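Local coordinates for protein transcription initiation factor IIB,Transcription initiation factor IIB (Methanocaldococcus vulcanius, PDB 5O9I) that is interrupted by an intein, captured here as a mini-intein with the HINT fold, which probably excises itself by protein splicing to leave the mature transcription factor, at residues 14-18 with 19-23. Residues are numbered along the deposited sequence; the frame is centred on the assembly and turned at random.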
# COMPACT_ATOMS: atom_id res chain seq x y z
N ILE A 14 -9.50 -1.57 -6.86
CA ILE A 14 -9.45 -0.40 -7.70
C ILE A 14 -10.78 -0.15 -8.34
O ILE A 14 -11.62 -1.06 -8.39
CB ILE A 14 -8.38 -0.55 -8.76
CG1 ILE A 14 -8.81 -1.58 -9.80
CG2 ILE A 14 -7.03 -0.91 -8.13
CD1 ILE A 14 -7.79 -1.81 -10.91
N LYS A 15 -10.98 1.06 -8.82
CA LYS A 15 -12.01 1.34 -9.80
C LYS A 15 -11.42 1.77 -11.19
O LYS A 15 -10.73 2.80 -11.30
CB LYS A 15 -12.85 2.43 -9.25
CG LYS A 15 -14.20 2.54 -9.89
CD LYS A 15 -15.26 2.81 -8.81
CE LYS A 15 -15.11 4.16 -8.15
NZ LYS A 15 -15.57 5.23 -9.09
N GLU A 16 -11.67 0.96 -12.22
CA GLU A 16 -11.15 1.19 -13.58
C GLU A 16 -12.27 1.53 -14.55
O GLU A 16 -13.13 0.71 -14.80
CB GLU A 16 -10.40 -0.03 -14.07
CG GLU A 16 -9.52 0.27 -15.25
CD GLU A 16 -8.91 -0.94 -15.89
OE1 GLU A 16 -8.69 -1.91 -15.13
OE2 GLU A 16 -8.64 -0.91 -17.13
N LYS A 17 -12.23 2.74 -15.10
CA LYS A 17 -13.32 3.30 -15.95
C LYS A 17 -14.69 3.14 -15.30
O LYS A 17 -15.71 3.01 -16.00
CB LYS A 17 -13.30 2.74 -17.40
CG LYS A 17 -11.93 2.29 -17.91
CD LYS A 17 -11.86 2.07 -19.42
CE LYS A 17 -10.42 2.03 -19.92
NZ LYS A 17 -10.29 2.39 -21.37
N GLY A 18 -14.72 3.17 -13.98
CA GLY A 18 -15.96 3.12 -13.21
C GLY A 18 -16.35 1.78 -12.62
O GLY A 18 -17.36 1.71 -11.96
N GLU A 19 -15.58 0.72 -12.85
CA GLU A 19 -15.96 -0.60 -12.32
C GLU A 19 -14.96 -1.07 -11.28
O GLU A 19 -13.73 -0.96 -11.43
CB GLU A 19 -16.12 -1.66 -13.43
CG GLU A 19 -15.02 -1.69 -14.46
CD GLU A 19 -15.09 -2.90 -15.41
OE1 GLU A 19 -15.88 -3.86 -15.14
OE2 GLU A 19 -14.35 -2.84 -16.45
N ILE A 20 -15.48 -1.70 -10.25
CA ILE A 20 -14.66 -2.10 -9.17
C ILE A 20 -14.14 -3.48 -9.41
O ILE A 20 -14.86 -4.36 -9.91
CB ILE A 20 -15.44 -1.98 -7.85
CG1 ILE A 20 -15.58 -0.50 -7.59
CG2 ILE A 20 -14.65 -2.54 -6.69
CD1 ILE A 20 -16.71 -0.12 -6.70
N LYS A 21 -12.89 -3.68 -9.03
CA LYS A 21 -12.36 -5.01 -8.99
C LYS A 21 -11.22 -5.14 -8.07
O LYS A 21 -10.62 -4.16 -7.65
CB LYS A 21 -11.91 -5.38 -10.37
CG LYS A 21 -10.96 -4.38 -11.00
CD LYS A 21 -10.53 -4.77 -12.39
CE LYS A 21 -10.84 -3.67 -13.41
NZ LYS A 21 -12.30 -3.59 -13.72
N VAL A 22 -10.91 -6.39 -7.77
CA VAL A 22 -9.77 -6.77 -6.98
C VAL A 22 -8.75 -7.43 -7.88
O VAL A 22 -9.05 -8.39 -8.53
CB VAL A 22 -10.21 -7.72 -5.85
CG1 VAL A 22 -9.05 -8.03 -4.90
CG2 VAL A 22 -11.40 -7.11 -5.10
N VAL A 23 -7.54 -6.90 -7.88
CA VAL A 23 -6.48 -7.30 -8.79
C VAL A 23 -5.26 -7.55 -7.96
O VAL A 23 -5.17 -7.06 -6.86
CB VAL A 23 -6.16 -6.16 -9.75
CG1 VAL A 23 -7.42 -5.64 -10.45
CG2 VAL A 23 -5.59 -4.98 -8.99
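Ile14 and Lys21 form a hydrogen-bonded antiparallel pair, Ile14 N reaching Lys21 O at 2.9 Å and Lys21 N returning to Ile14 O. Glu16 and Glu19 make the second such pair and enclose a type I' turn, the two-residue loop of a tight beta hairpin. In its closing bond, Glu19 N lies 3.1 Å from Glu16 O but well above that carbonyl plane. Gly18 has phi near 100°, where a CB would jam against the preceding carbonyl O. Between these pairs, Lys15 and Ile20 are non-hydrogen-bonded neighbours, and Lys15 CD meets Ile20 CG1 at 3.5 Å. On the other face, Lys21 CG sits between its backbone N and carbonyl carbon (chi1 53°), 3.7 Å from Ile14 CG1. The bent chain then lays Lys21 CE 3.3 Å from Glu16 OE1, while Lys21 NZ makes a salt bridge to Glu19 OE2 at 3.5 Å and stands 4.2 Å from Glu16 OE1, beyond a salt bridge. Were Lys21 replaced by an alanine, Glu19 would probably lose its salt-bridge partner, and Glu16 and Ile14 the aliphatic chain beside them. Ile14 CD1 also touches Val23 CG1 at 3.9 Å. The hairpin edges a four-stranded antiparallel sheet: strand 19-24 is outermost, strand 53-58 flanks strand 11-16, and Leu28 of helix 25-34 packs against Ile14 and Val23.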